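Local coordinates for heme-binding protein HutZ (Vibrio cholerae, PDB 3TGV) that binds heme with high efficiency and probably degrades it to biliverdin beta and delta, releasing the iron, at residues A[63-68]-A[79-84]; A[17-22]-A[29-34]. The protein carries 1 engineered substitution. All blocks are in the same frame, centred on the assembly; numbering follows the deposited sequence.

Contact 1 (A[63-68]-A[79-84]); sequences SIMMIE and RKRLTF
Ile64 and Met66 pair with Phe84 and Leu82 as hydrogen-bonded antiparallel partners, in a ladder of strands 63-67 and 81-84 whose axes approach to 4.7 Å at 173°. Beyond the last strand pair, Glu68 N still donates to Lys80 O, carrying the ladder into the loop ends.

The side chains on one face are apolar. Ile64 CB sits over the Phe84 ring, 4.0 Å from its centroid and displaced toward the rim, a CH-pi contact. With CG between the backbone N and the carbonyl carbon (chi1 58°), the Phe84 ring lies against Ile64, whose CD1 is 3.5 Å from Phe84 CE2. Met66 and Leu82 lie side by side on this face, Met66 SD next to Leu82 CD1, both side chains touching Phe10 of helix 3-13.

Met65, Thr83, Ile67 and Arg81 occupy the other face. Arg79 crosses Ile67 at about a right angle, and Ile67 CD1 lies 3.5 Å above the centre of the guanidinium. At the edge of that flat group, Arg79 NH2 gives Glu68 O a 2.7 Å hydrogen bond close to the guanidinium plane; a second, weak bond comes from NE, so one carbonyl oxygen takes both donors. In the second subunit, Tyr32 makes a cation-pi contact with Arg79, and Gln18 OE1 accepts a weak hydrogen bond from Arg79 NH1.

The Glu68 side chain crosses that of Lys80 at about a right angle, and Glu68 OE2 accepts Lys80 N at 2.8 Å, approached from above the carboxylate plane, while Lys80 NZ forms a salt bridge with Glu6. The carboxylate thus holds the backbone just before the second strand begins. Such a ladder, with helix 3-13 at the Met66-Leu82 end of one face and the second subunit against the other, fits the antiparallel beta-barrel of the FMN-binding split-barrel fold.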
ATOM      1  N   SER A  63       4.073  -3.750   8.140  1.00 23.78           N
ATOM      2  CA  SER A  63       2.652  -3.482   8.251  1.00 25.73           C
ATOM      3  C   SER A  63       2.011  -3.979   6.951  1.00 24.74           C
ATOM      4  O   SER A  63       2.477  -3.652   5.855  1.00 22.26           O
ATOM      5  CB  SER A  63       2.399  -1.993   8.514  1.00 23.18           C
ATOM      6  OG  SER A  63       1.014  -1.687   8.602  1.00 24.59           O
ATOM      7  N   ILE A  64       0.972  -4.805   7.075  1.00 21.50           N
ATOM      8  CA  ILE A  64       0.356  -5.467   5.921  1.00 23.41           C
ATOM      9  C   ILE A  64      -1.084  -5.005   5.678  1.00 25.68           C
ATOM     10  O   ILE A  64      -1.859  -4.819   6.623  1.00 22.85           O
ATOM     11  CB  ILE A  64       0.336  -6.988   6.122  1.00 26.08           C
ATOM     12  CG1 ILE A  64       1.764  -7.535   6.163  1.00 26.24           C
ATOM     13  CG2 ILE A  64      -0.486  -7.671   5.024  1.00 22.63           C
ATOM     14  CD1 ILE A  64       1.862  -8.928   6.731  1.00 28.90           C
ATOM     15  N   MET A  65      -1.442  -4.810   4.417  1.00 21.40           N
ATOM     16  CA  MET A  65      -2.814  -4.442   4.074  1.00 23.82           C
ATOM     17  C   MET A  65      -3.317  -5.198   2.852  1.00 26.84           C
ATOM     18  O   MET A  65      -2.627  -5.304   1.829  1.00 24.15           O
ATOM     19  CB  MET A  65      -2.939  -2.932   3.849  1.00 23.60           C
ATOM     20  CG  MET A  65      -4.319  -2.492   3.402  1.00 30.15           C
ATOM     21  SD  MET A  65      -4.529  -0.695   3.350  1.00 31.86           S
ATOM     22  CE  MET A  65      -3.310  -0.278   2.109  1.00 28.42           C
ATOM     23  N   MET A  66      -4.522  -5.731   2.980  1.00 22.32           N
ATOM     24  CA  MET A  66      -5.223  -6.377   1.885  1.00 24.78           C
ATOM     25  C   MET A  66      -6.429  -5.474   1.600  1.00 25.68           C
ATOM     26  O   MET A  66      -7.230  -5.199   2.499  1.00 23.58           O
ATOM     27  CB  MET A  66      -5.647  -7.772   2.349  1.00 26.54           C
ATOM     28  CG  MET A  66      -6.205  -8.711   1.304  1.00 29.86           C
ATOM     29  SD  MET A  66      -6.764 -10.261   2.083  1.00 33.93           S
ATOM     30  CE  MET A  66      -5.304 -10.729   2.985  1.00 19.63           C
ATOM     31  N   ILE A  67      -6.546  -4.979   0.372  1.00 21.34           N
ATOM     32  CA  ILE A  67      -7.513  -3.920   0.072  1.00 25.12           C
ATOM     33  C   ILE A  67      -8.249  -4.089  -1.266  1.00 26.74           C
ATOM     34  O   ILE A  67      -7.670  -4.570  -2.253  1.00 26.11           O
ATOM     35  CB  ILE A  67      -6.824  -2.525   0.115  1.00 24.22           C
ATOM     36  CG1 ILE A  67      -7.857  -1.414  -0.053  1.00 26.02           C
ATOM     37  CG2 ILE A  67      -5.690  -2.433  -0.942  1.00 23.49           C
ATOM     38  CD1 ILE A  67      -7.360  -0.065   0.410  1.00 25.20           C
ATOM     39  N   GLU A  68      -9.525  -3.705  -1.307  1.00 25.11           N
ATOM     40  CA  GLU A  68     -10.279  -3.822  -2.550  1.00 26.99           C
ATOM     41  C   GLU A  68      -9.777  -2.771  -3.533  1.00 26.53           C
ATOM     42  O   GLU A  68      -9.180  -1.780  -3.129  1.00 27.32           O
ATOM     43  CB  GLU A  68     -11.788  -3.659  -2.329  1.00 23.99           C
ATOM     44  CG  GLU A  68     -12.238  -2.231  -2.130  1.00 27.18           C
ATOM     45  CD  GLU A  68     -13.740  -2.121  -1.855  1.00 29.67           C
ATOM     46  OE1 GLU A  68     -14.520  -2.964  -2.345  1.00 34.31           O
ATOM     47  OE2 GLU A  68     -14.129  -1.184  -1.152  1.00 29.44           O
ATOM     48  N   ARG A  79     -12.404   2.331   1.432  1.00 28.60           N
ATOM     49  CA  ARG A  79     -12.077   1.101   0.727  1.00 29.18           C
ATOM     50  C   ARG A  79     -12.104  -0.073   1.708  1.00 27.55           C
ATOM     51  O   ARG A  79     -11.511  -0.027   2.785  1.00 28.16           O
ATOM     52  CB  ARG A  79     -10.728   1.222  -0.004  1.00 27.91           C
ATOM     53  CG  ARG A  79     -10.754   2.165  -1.217  1.00 28.06           C
ATOM     54  CD  ARG A  79      -9.362   2.417  -1.788  1.00 32.83           C
ATOM     55  NE  ARG A  79      -8.847   1.271  -2.525  1.00 28.66           N
ATOM     56  CZ  ARG A  79      -7.602   1.162  -2.979  1.00 34.47           C
ATOM     57  NH1 ARG A  79      -6.716   2.135  -2.782  1.00 32.70           N
ATOM     58  NH2 ARG A  79      -7.241   0.075  -3.638  1.00 33.59           N
ATOM     59  N   LYS A  80     -12.840  -1.111   1.345  1.00 25.46           N
ATOM     60  CA  LYS A  80     -12.917  -2.327   2.142  1.00 27.21           C
ATOM     61  C   LYS A  80     -11.514  -2.901   2.303  1.00 27.47           C
ATOM     62  O   LYS A  80     -10.796  -3.088   1.313  1.00 23.83           O
ATOM     63  CB  LYS A  80     -13.833  -3.322   1.421  1.00 28.34           C
ATOM     64  CG  LYS A  80     -14.118  -4.627   2.118  1.00 29.53           C
ATOM     65  CD  LYS A  80     -15.264  -5.342   1.388  1.00 33.65           C
ATOM     66  CE  LYS A  80     -15.264  -6.838   1.619  1.00 37.50           C
ATOM     67  NZ  LYS A  80     -16.284  -7.562   0.791  1.00 30.35           N
ATOM     68  N   ARG A  81     -11.111  -3.171   3.541  1.00 23.39           N
ATOM     69  CA  ARG A  81      -9.733  -3.587   3.784  1.00 23.27           C
ATOM     70  C   ARG A  81      -9.518  -4.329   5.096  1.00 25.61           C
ATOM     71  O   ARG A  81     -10.314  -4.201   6.035  1.00 24.10           O
ATOM     72  CB  ARG A  81      -8.815  -2.365   3.740  1.00 27.19           C
ATOM     73  CG  ARG A  81      -9.071  -1.346   4.855  1.00 23.70           C
ATOM     74  CD  ARG A  81      -8.406  -0.011   4.525  1.00 28.13           C
ATOM     75  NE  ARG A  81      -8.543   0.963   5.605  1.00 30.13           N
ATOM     76  CZ  ARG A  81      -9.550   1.829   5.715  1.00 31.71           C
ATOM     77  NH1 ARG A  81     -10.515   1.854   4.809  1.00 27.57           N
ATOM     78  NH2 ARG A  81      -9.589   2.675   6.736  1.00 29.83           N
ATOM     79  N   LEU A  82      -8.432  -5.101   5.132  1.00 23.20           N
ATOM     80  CA  LEU A  82      -7.945  -5.789   6.325  1.00 22.09           C
ATOM     81  C   LEU A  82      -6.519  -5.327   6.545  1.00 25.10           C
ATOM     82  O   LEU A  82      -5.722  -5.343   5.609  1.00 25.40           O
ATOM     83  CB  LEU A  82      -7.889  -7.297   6.093  1.00 22.39           C
ATOM     84  CG  LEU A  82      -9.176  -8.075   5.821  1.00 24.82           C
ATOM     85  CD1 LEU A  82      -8.857  -9.536   5.627  1.00 26.68           C
ATOM     86  CD2 LEU A  82     -10.194  -7.882   6.957  1.00 25.09           C
ATOM     87  N   THR A  83      -6.173  -4.933   7.762  1.00 25.08           N
ATOM     88  CA  THR A  83      -4.809  -4.469   8.030  1.00 26.35           C
ATOM     89  C   THR A  83      -4.284  -5.091   9.321  1.00 31.61           C
ATOM     90  O   THR A  83      -5.037  -5.276  10.295  1.00 27.73           O
ATOM     91  CB  THR A  83      -4.750  -2.929   8.129  1.00 32.95           C
ATOM     92  OG1 THR A  83      -5.403  -2.346   6.994  1.00 35.07           O
ATOM     93  CG2 THR A  83      -3.305  -2.445   8.148  1.00 31.79           C
ATOM     94  N   PHE A  84      -2.998  -5.418   9.326  1.00 23.39           N
ATOM     95  CA  PHE A  84      -2.352  -5.980  10.506  1.00 25.28           C
ATOM     96  C   PHE A  84      -0.844  -5.837  10.395  1.00 28.76           C
ATOM     97  O   PHE A  84      -0.309  -5.728   9.290  1.00 26.85           O
ATOM     98  CB  PHE A  84      -2.736  -7.451  10.706  1.00 25.94           C
ATOM     99  CG  PHE A  84      -2.394  -8.351   9.545  1.00 30.20           C
ATOM    100  CD1 PHE A  84      -3.225  -8.427   8.441  1.00 30.46           C
ATOM    101  CD2 PHE A  84      -1.259  -9.155   9.578  1.00 28.52           C
ATOM    102  CE1 PHE A  84      -2.919  -9.263   7.371  1.00 28.68           C
ATOM    103  CE2 PHE A  84      -0.946 -10.002   8.505  1.00 27.84           C
ATOM    104  CZ  PHE A  84      -1.785 -10.053   7.409  1.00 30.10           C
TER

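Contact 2 (A[17-22]-A[29-34]); sequences LQLATV and NVSYAP
Leu17, Leu19 and Thr21 are the hydrogen-bonded partners of Ala33, Ser31 and Asn29 in a beta hairpin, where strands 17-22 and 29-34 run antiparallel at 147° with axes 4.5 Å apart. Six backbone bonds close the ladder, two for each of these pairs, and the angle well short of 180° reflects strong twist.

On the face of Gln18 and Tyr32, the Gln18 chain bends at chi2 (-56°), which sets CD beside Tyr32; Gln18 NE2 lies 3.5 Å from Tyr32 CB, the amide and phenol planes only 7° apart. Tyr32 OH continues to the backbone N of Arg79 of the second subunit, while Val30 packs on Ala20 of that subunit, so this face belongs to the dimer interface.

The opposite face changes character along its length. Leu19 CD1 meets Ala33 CB in an apolar patch, whereas farther on Thr21 and Asn29 lie side by side, pointing the same way. Thr21 OG1 and Ser31 OG also bond to Asn55 and His52 of helix 51-58. Between these polar groups sits one water, hydrogen-bonded to Asn29 OD1 (2.8 Å), Thr21 OG1 (2.9 Å) and Ser31 OG (2.7 Å).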
ATOM      1  N   LEU A  17      -0.856  -8.455  -1.269  1.00 22.84           N
ATOM      2  CA  LEU A  17      -0.692  -7.671  -0.057  1.00 22.64           C
ATOM      3  C   LEU A  17       0.013  -6.367  -0.384  1.00 27.59           C
ATOM      4  O   LEU A  17       0.959  -6.336  -1.197  1.00 24.66           O
ATOM      5  CB  LEU A  17       0.166  -8.437   0.957  1.00 24.39           C
ATOM      6  CG  LEU A  17      -0.287  -9.829   1.393  1.00 22.48           C
ATOM      7  CD1 LEU A  17       0.684 -10.429   2.428  1.00 22.93           C
ATOM      8  CD2 LEU A  17      -1.716  -9.752   1.937  1.00 26.54           C
ATOM      9  N   GLN A  18      -0.431  -5.291   0.246  1.00 22.23           N
ATOM     10  CA  GLN A  18       0.362  -4.072   0.260  1.00 24.24           C
ATOM     11  C   GLN A  18       1.183  -4.065   1.539  1.00 24.11           C
ATOM     12  O   GLN A  18       0.668  -4.378   2.627  1.00 21.88           O
ATOM     13  CB  GLN A  18      -0.514  -2.820   0.178  1.00 24.97           C
ATOM     14  CG  GLN A  18      -1.784  -2.985  -0.650  1.00 28.23           C
ATOM     15  CD  GLN A  18      -1.532  -3.437  -2.062  1.00 34.26           C
ATOM     16  OE1 GLN A  18      -2.126  -4.410  -2.541  1.00 34.64           O
ATOM     17  NE2 GLN A  18      -0.659  -2.722  -2.756  1.00 34.77           N
ATOM     18  N   LEU A  19       2.452  -3.687   1.414  1.00 21.17           N
ATOM     19  CA  LEU A  19       3.405  -3.791   2.514  1.00 24.27           C
ATOM     20  C   LEU A  19       4.084  -2.467   2.836  1.00 24.55           C
ATOM     21  O   LEU A  19       4.493  -1.733   1.938  1.00 23.12           O
ATOM     22  CB  LEU A  19       4.484  -4.822   2.180  1.00 23.82           C
ATOM     23  CG  LEU A  19       4.015  -6.133   1.563  1.00 22.68           C
ATOM     24  CD1 LEU A  19       5.193  -6.932   1.001  1.00 27.78           C
ATOM     25  CD2 LEU A  19       3.216  -6.944   2.586  1.00 24.68           C
ATOM     26  N   ALA A  20       4.200  -2.171   4.128  1.00 22.55           N
ATOM     27  CA  ALA A  20       5.067  -1.103   4.591  1.00 21.05           C
ATOM     28  C   ALA A  20       6.244  -1.723   5.340  1.00 25.06           C
ATOM     29  O   ALA A  20       6.057  -2.375   6.367  1.00 23.05           O
ATOM     30  CB  ALA A  20       4.308  -0.128   5.481  1.00 18.50           C
ATOM     31  N   THR A  21       7.454  -1.524   4.820  1.00 20.19           N
ATOM     32  CA  THR A  21       8.647  -2.069   5.447  1.00 25.55           C
ATOM     33  C   THR A  21       9.561  -0.923   5.863  1.00 26.00           C
ATOM     34  O   THR A  21       9.290   0.239   5.554  1.00 24.08           O
ATOM     35  CB  THR A  21       9.398  -3.026   4.498  1.00 21.81           C
ATOM     36  OG1 THR A  21       9.755  -2.323   3.303  1.00 22.28           O
ATOM     37  CG2 THR A  21       8.507  -4.202   4.121  1.00 22.68           C
ATOM     38  N   VAL A  22      10.639  -1.246   6.569  1.00 26.17           N
ATOM     39  CA  VAL A  22      11.573  -0.220   7.029  1.00 27.07           C
ATOM     40  C   VAL A  22      13.001  -0.719   6.913  1.00 26.64           C
ATOM     41  O   VAL A  22      13.266  -1.904   7.130  1.00 23.98           O
ATOM     42  CB  VAL A  22      11.308   0.191   8.488  1.00 27.52           C
ATOM     43  CG1 VAL A  22      10.184   1.209   8.566  1.00 26.30           C
ATOM     44  CG2 VAL A  22      10.992  -1.042   9.331  1.00 26.70           C
ATOM     45  N   ASN A  29       9.194   2.110   3.443  1.00 23.88           N
ATOM     46  CA  ASN A  29       9.003   1.824   2.031  1.00 23.10           C
ATOM     47  C   ASN A  29       7.642   1.150   1.847  1.00 21.86           C
ATOM     48  O   ASN A  29       7.258   0.303   2.648  1.00 22.12           O
ATOM     49  CB  ASN A  29      10.138   0.942   1.521  1.00 22.60           C
ATOM     50  CG  ASN A  29       9.948   0.529   0.093  1.00 22.16           C
ATOM     51  OD1 ASN A  29       9.510  -0.587  -0.187  1.00 24.38           O
ATOM     52  ND2 ASN A  29      10.276   1.427  -0.832  1.00 21.35           N
ATOM     53  N   VAL A  30       6.900   1.560   0.820  1.00 21.09           N
ATOM     54  CA  VAL A  30       5.647   0.902   0.475  1.00 18.26           C
ATOM     55  C   VAL A  30       5.812   0.125  -0.832  1.00 22.80           C
ATOM     56  O   VAL A  30       6.511   0.566  -1.757  1.00 20.35           O
ATOM     57  CB  VAL A  30       4.488   1.901   0.365  1.00 18.63           C
ATOM     58  CG1 VAL A  30       4.639   2.780  -0.843  1.00 19.77           C
ATOM     59  CG2 VAL A  30       3.139   1.158   0.337  1.00 22.55           C
ATOM     60  N   SER A  31       5.204  -1.048  -0.895  1.00 23.75           N
ATOM     61  CA  SER A  31       5.368  -1.933  -2.037  1.00 24.06           C
ATOM     62  C   SER A  31       4.187  -2.873  -2.012  1.00 24.23           C
ATOM     63  O   SER A  31       3.311  -2.741  -1.150  1.00 21.74           O
ATOM     64  CB  SER A  31       6.654  -2.746  -1.886  1.00 28.38           C
ATOM     65  OG  SER A  31       6.607  -3.505  -0.687  1.00 28.00           O
ATOM     66  N   TYR A  32       4.153  -3.822  -2.944  1.00 21.97           N
ATOM     67  CA  TYR A  32       3.144  -4.883  -2.900  1.00 24.43           C
ATOM     68  C   TYR A  32       3.787  -6.237  -3.230  1.00 30.35           C
ATOM     69  O   TYR A  32       4.899  -6.298  -3.755  1.00 24.28           O
ATOM     70  CB  TYR A  32       2.016  -4.604  -3.892  1.00 25.46           C
ATOM     71  CG  TYR A  32       2.390  -5.039  -5.286  1.00 28.40           C
ATOM     72  CD1 TYR A  32       3.273  -4.291  -6.053  1.00 26.74           C
ATOM     73  CD2 TYR A  32       1.887  -6.215  -5.823  1.00 30.94           C
ATOM     74  CE1 TYR A  32       3.650  -4.711  -7.336  1.00 31.34           C
ATOM     75  CE2 TYR A  32       2.248  -6.637  -7.095  1.00 31.53           C
ATOM     76  CZ  TYR A  32       3.120  -5.880  -7.845  1.00 28.34           C
ATOM     77  OH  TYR A  32       3.460  -6.308  -9.109  1.00 36.69           O
ATOM     78  N   ALA A  33       3.077  -7.315  -2.929  1.00 27.99           N
ATOM     79  CA  ALA A  33       3.516  -8.649  -3.312  1.00 28.09           C
ATOM     80  C   ALA A  33       2.321  -9.591  -3.372  1.00 26.77           C
ATOM     81  O   ALA A  33       1.492  -9.602  -2.461  1.00 25.09           O
ATOM     82  CB  ALA A  33       4.535  -9.171  -2.314  1.00 27.42           C
ATOM     83  N   PRO A  34       2.219 -10.377  -4.453  1.00 28.86           N
ATOM     84  CA  PRO A  34       1.249 -11.478  -4.437  1.00 25.45           C
ATOM     85  C   PRO A  34       1.565 -12.367  -3.229  1.00 27.49           C
ATOM     86  O   PRO A  34       2.717 -12.400  -2.785  1.00 26.09           O
ATOM     87  CB  PRO A  34       1.530 -12.214  -5.758  1.00 29.00           C
ATOM     88  CG  PRO A  34       2.086 -11.146  -6.662  1.00 30.41           C
ATOM     89  CD  PRO A  34       2.868 -10.207  -5.767  1.00 27.53           C
TER
HETATM   90  O   HOH W   1       7.639  -2.031   1.269  1.00 22.92           O

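Strand 61-67 is the direct neighbour of strand 16-22, so contacts 1 and 2 are successive ladders of one antiparallel sheet, made in series along the chain. Met65 O to Gln18 N and Ser63 O to Ala20 N are probable backbone hydrogen bonds joining them, and Met66 packs on Leu17 as Ile64 does on Leu19. Both are buried and both touch the second subunit. Contact 1 joins strands across a loop and ends in charged groups, with arginine and glutamate gripping backbone atoms; contact 2 is a hairpin with a shorter connection, whose polar end gathers Thr21, Asn29 and Ser31 about one water. Across the dimer they meet: Arg79 of one chain lies against Tyr32 of the other.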